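Local coordinates for oligopeptide ABC transporter, periplasmic oligopeptide-binding protein, putative (Thermotoga maritima MSB8, PDB 5IPW) that probably binds oligopeptides outside the inner membrane and hands them to an ABC transporter for uptake, at residues 290-295 with 598-603; 341-346 with 359-364. All blocks are in the same frame, centred on the assembly; numbering follows the deposited sequence.

Interaction 1: 290-295 with 598-603; sequences LKAISG and PAIAKN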
# COMPACT_ATOMS: atom_id res chain seq x y z
N LEU A 290 23.39 3.29 13.20
CA LEU A 290 24.84 3.45 13.18
C LEU A 290 25.47 2.89 11.92
O LEU A 290 26.46 3.43 11.43
CB LEU A 290 25.47 2.79 14.41
CG LEU A 290 25.21 3.50 15.74
CD1 LEU A 290 25.78 2.67 16.87
CD2 LEU A 290 25.80 4.90 15.75
N LYS A 291 24.91 1.81 11.39
CA LYS A 291 25.44 1.18 10.19
C LYS A 291 25.05 1.98 8.95
O LYS A 291 25.84 2.12 8.02
CB LYS A 291 24.97 -0.26 10.09
CG LYS A 291 25.47 -1.13 11.24
CD LYS A 291 25.06 -2.59 11.08
CE LYS A 291 26.21 -3.43 10.53
NZ LYS A 291 27.12 -3.87 11.62
N ALA A 292 23.82 2.49 8.96
CA ALA A 292 23.36 3.41 7.93
C ALA A 292 24.28 4.61 7.82
O ALA A 292 24.83 4.91 6.76
CB ALA A 292 21.95 3.88 8.25
N ILE A 293 24.46 5.28 8.96
CA ILE A 293 25.27 6.48 9.08
C ILE A 293 26.74 6.26 8.73
O ILE A 293 27.41 7.19 8.27
CB ILE A 293 25.13 7.02 10.52
CG1 ILE A 293 23.86 7.85 10.62
CG2 ILE A 293 26.32 7.85 10.94
CD1 ILE A 293 23.44 8.13 12.04
N SER A 294 27.22 5.05 8.94
CA SER A 294 28.62 4.72 8.67
C SER A 294 28.83 4.27 7.23
O SER A 294 29.94 3.90 6.86
CB SER A 294 29.08 3.61 9.60
OG SER A 294 28.47 3.72 10.87
N GLY A 295 27.76 4.27 6.44
CA GLY A 295 27.84 3.83 5.05
C GLY A 295 28.03 2.34 4.92
O GLY A 295 28.68 1.88 3.97
N PRO A 598 12.09 8.47 4.63
CA PRO A 598 13.29 8.48 3.80
C PRO A 598 13.99 7.14 3.68
O PRO A 598 13.84 6.26 4.53
CB PRO A 598 14.19 9.48 4.52
CG PRO A 598 13.83 9.31 5.95
CD PRO A 598 12.35 9.07 5.95
N ALA A 599 14.77 7.02 2.62
CA ALA A 599 15.60 5.86 2.39
C ALA A 599 17.00 6.37 2.15
O ALA A 599 17.20 7.57 1.98
CB ALA A 599 15.11 5.10 1.16
N ILE A 600 17.96 5.46 2.13
CA ILE A 600 19.30 5.83 1.74
C ILE A 600 19.81 4.87 0.69
O ILE A 600 19.37 3.73 0.61
CB ILE A 600 20.28 5.88 2.94
CG1 ILE A 600 20.59 4.49 3.48
CG2 ILE A 600 19.72 6.77 4.04
CD1 ILE A 600 21.73 4.48 4.49
N ALA A 601 20.71 5.39 -0.14
CA ALA A 601 21.38 4.60 -1.14
C ALA A 601 22.80 5.13 -1.24
O ALA A 601 23.00 6.32 -1.35
CB ALA A 601 20.68 4.73 -2.48
N LYS A 602 23.77 4.24 -1.20
CA LYS A 602 25.14 4.62 -1.46
C LYS A 602 25.23 5.33 -2.80
O LYS A 602 24.42 5.08 -3.70
CB LYS A 602 26.05 3.40 -1.46
CG LYS A 602 26.22 2.77 -0.08
CD LYS A 602 27.19 3.55 0.79
CE LYS A 602 28.63 3.24 0.41
NZ LYS A 602 29.54 3.79 1.45
N ASN A 603 26.22 6.19 -2.94
CA ASN A 603 26.42 6.94 -4.17
C ASN A 603 26.70 6.07 -5.39
O ASN A 603 26.48 6.52 -6.52
CB ASN A 603 27.55 7.95 -4.00
CG ASN A 603 27.20 9.04 -3.02
OD1 ASN A 603 26.03 9.36 -2.83
ND2 ASN A 603 28.21 9.61 -2.38

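Interaction 2: 341-346 with 359-364; sequences ISLNYA and VRFRQA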
# COMPACT_ATOMS: atom_id res chain seq x y z
N ILE A 341 -9.33 15.65 11.80
CA ILE A 341 -10.48 15.64 12.69
C ILE A 341 -11.78 15.56 11.91
O ILE A 341 -11.90 16.08 10.80
CB ILE A 341 -10.51 16.89 13.61
CG1 ILE A 341 -11.51 16.71 14.75
CG2 ILE A 341 -10.83 18.15 12.82
CD1 ILE A 341 -11.46 17.83 15.78
N SER A 342 -12.76 14.88 12.49
CA SER A 342 -14.12 14.93 12.00
C SER A 342 -15.02 15.28 13.18
O SER A 342 -14.77 14.86 14.31
CB SER A 342 -14.54 13.62 11.32
OG SER A 342 -14.08 12.49 12.03
N LEU A 343 -16.03 16.09 12.92
CA LEU A 343 -17.01 16.45 13.94
C LEU A 343 -18.11 15.40 13.93
O LEU A 343 -18.29 14.69 12.94
CB LEU A 343 -17.59 17.83 13.66
CG LEU A 343 -16.58 18.97 13.47
CD1 LEU A 343 -17.28 20.18 12.89
CD2 LEU A 343 -15.87 19.31 14.77
N ASN A 344 -18.84 15.29 15.03
CA ASN A 344 -19.90 14.31 15.13
C ASN A 344 -21.15 14.82 14.42
O ASN A 344 -21.93 15.58 14.99
CB ASN A 344 -20.18 13.98 16.61
CG ASN A 344 -21.10 12.80 16.78
OD1 ASN A 344 -21.76 12.36 15.83
ND2 ASN A 344 -21.18 12.28 18.00
N TYR A 345 -21.35 14.40 13.18
CA TYR A 345 -22.45 14.91 12.35
C TYR A 345 -23.77 14.18 12.61
O TYR A 345 -24.79 14.48 11.99
CB TYR A 345 -22.08 14.82 10.87
CG TYR A 345 -20.70 15.38 10.61
CD1 TYR A 345 -20.44 16.73 10.81
CD2 TYR A 345 -19.66 14.56 10.21
CE1 TYR A 345 -19.17 17.24 10.59
CE2 TYR A 345 -18.39 15.07 9.99
CZ TYR A 345 -18.16 16.41 10.18
OH TYR A 345 -16.90 16.91 9.97
N ALA A 346 -23.73 13.21 13.53
CA ALA A 346 -24.93 12.62 14.10
C ALA A 346 -25.03 12.94 15.60
O ALA A 346 -25.65 12.20 16.34
CB ALA A 346 -24.94 11.12 13.86
N VAL A 359 -21.67 23.33 6.46
CA VAL A 359 -20.40 23.34 5.73
C VAL A 359 -19.52 24.52 6.13
O VAL A 359 -18.31 24.39 6.34
CB VAL A 359 -20.63 23.42 4.21
CG1 VAL A 359 -19.30 23.35 3.47
CG2 VAL A 359 -21.57 22.32 3.72
N ARG A 360 -20.16 25.69 6.22
CA ARG A 360 -19.47 26.93 6.54
C ARG A 360 -18.74 26.88 7.87
O ARG A 360 -17.69 27.50 8.03
CB ARG A 360 -20.48 28.09 6.52
CG ARG A 360 -20.96 28.43 5.12
CD ARG A 360 -22.47 28.63 5.06
NE ARG A 360 -22.93 29.61 6.04
CZ ARG A 360 -24.21 29.88 6.29
NH1 ARG A 360 -25.18 29.25 5.65
NH2 ARG A 360 -24.50 30.79 7.21
N PHE A 361 -19.29 26.14 8.83
CA PHE A 361 -18.63 25.96 10.12
C PHE A 361 -17.32 25.21 9.93
O PHE A 361 -16.30 25.55 10.56
CB PHE A 361 -19.53 25.22 11.13
CG PHE A 361 -18.92 25.10 12.51
CD1 PHE A 361 -18.67 26.24 13.27
CD2 PHE A 361 -18.54 23.87 13.02
CE1 PHE A 361 -18.08 26.14 14.53
CE2 PHE A 361 -17.95 23.77 14.27
CZ PHE A 361 -17.71 24.91 15.03
N ARG A 362 -17.33 24.19 9.07
CA ARG A 362 -16.14 23.39 8.81
C ARG A 362 -15.11 24.20 8.01
O ARG A 362 -13.95 24.30 8.41
CB ARG A 362 -16.51 22.08 8.10
CG ARG A 362 -17.54 21.27 8.87
CD ARG A 362 -17.70 19.86 8.35
NE ARG A 362 -18.29 19.80 7.01
CZ ARG A 362 -19.57 19.51 6.74
NH1 ARG A 362 -20.46 19.27 7.71
NH2 ARG A 362 -19.97 19.46 5.48
N GLN A 363 -15.56 24.81 6.91
CA GLN A 363 -14.73 25.75 6.14
C GLN A 363 -14.02 26.72 7.08
O GLN A 363 -12.79 26.89 7.02
CB GLN A 363 -15.59 26.53 5.13
CG GLN A 363 -16.10 25.68 3.98
CD GLN A 363 -17.14 26.38 3.11
OE1 GLN A 363 -17.58 27.49 3.41
NE2 GLN A 363 -17.54 25.73 2.02
N ALA A 364 -14.80 27.32 7.98
CA ALA A 364 -14.28 28.23 8.99
C ALA A 364 -13.24 27.57 9.89
O ALA A 364 -12.18 28.14 10.15
CB ALA A 364 -15.42 28.79 9.83

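Interaction 1: 290-295 with 598-603
Ala292 and Ile600 form the close-packed part of this contact, and Gly295 and Lys602 its looser, polar end. At the packed end the methyl CB of Ala292 meets CD1 of Ile600 at 3.8 Å. CD1 also lies 3.9 Å from the carbonyl oxygen Ala292 O, so the tip of the isoleucine rests against both the side chain and the backbone of the helix's last turn. Ile600 reaches this far because a chi1 of 71° turns CG1 in between the two backbone branches and the chain then runs extended to CD1. Both residues are buried, and the CA atoms of Ala292 and Ile600 are 7.8 Å apart.

The polar end is partly open to solvent at Lys602. Gly295, with positive phi (71°), ends the helix in a Schellman motif, its N bonded to Ala292 O at 3.0 Å. The Lys602 chain bends at chi2 and chi3, bringing NZ to Gly295 O in a weak hydrogen bond of 3.3 Å. The stronger partner of NZ is Gly324 O, at the end of helix 311-324. The ammonium thus meets carbonyls at the C-terminal ends of two helices, a setting likely to favour its positive charge. A methionine in its place would probably leave both carbonyls without this donor and remove the charge from between the two helix ends.

Strand 599-602 runs between strands 299-300 and 326-333 of a mixed sheet, with Ile600 bonded through its backbone to Gln300 and Ala601 to Arg327. The C-terminal turn of helix 285-293 meets this sheet at Ile600, beside helix 311-324, whose Leu317 touches Ile600 and whose Leu316 and Asn320 receive Ile293.

Interaction 2: 341-346 with 359-364
Leu343, the last residue of strand 340-343, points its side chain at helix 359-367 and meets Phe361 there. Its CD1 lies near the plane of the phenyl ring, against the edge, 3.9 Å from Phe361 CD2, and the two side chains cross at about a right angle. The same methyl is 4.2 Å from Arg362 CG, so it touches successive residues of the helix.

After the strand, Asn344 opens an Asx turn, its OD1 accepting from Ala346 N at 3.1 Å. Tyr345 then folds back: a chi1 of -48° swings its ring under Leu343 O, and its OH accepts from Leu343 N at 3.2 Å (N-H...O 162°). The OH also bonds Trp587 O. Toward the helix, the tyrosine meets Arg362, with OH 3.5 Å and CE1 3.7 Å from Arg362 CD; Arg362 NH1 approaches Tyr345 CE1 to 3.8 Å. The tyrosine ring and the guanidinium planes are 79° apart, which excludes a parallel stack, and Arg362 NH1 bonds Phe356 O.

No hydrogen bond crosses between the segments. Between these two segments the contact is van der Waals, the helix packing against the C-terminal end of the strand and the turn that follows. Arg362 divides its labour: its methylenes pack on Leu343 and Tyr345, while NH1 is bonded to a backbone carbonyl, as Tyr345 OH is to backbone partners of its own.

In the fold
Both contacts pack a helix on a strand among mainly buried residues, yet they share no element: interaction 1 belongs to the sheet containing 326-333 and interaction 2 to the five-stranded sheet containing 489-494. Their centres are 44 Å apart and their nearest atoms about 23 Å apart. In sequence, interaction 2 is local, 12 residues between its closest ends, and nested within the 302 residues that separate the segments of interaction 1. Interaction 1 pairs an apolar touch with a weak polar bond at a partly exposed lysine; interaction 2, buried throughout, has no polar bond between its segments, and its arginine hydrogen-bonds a carbonyl outside both.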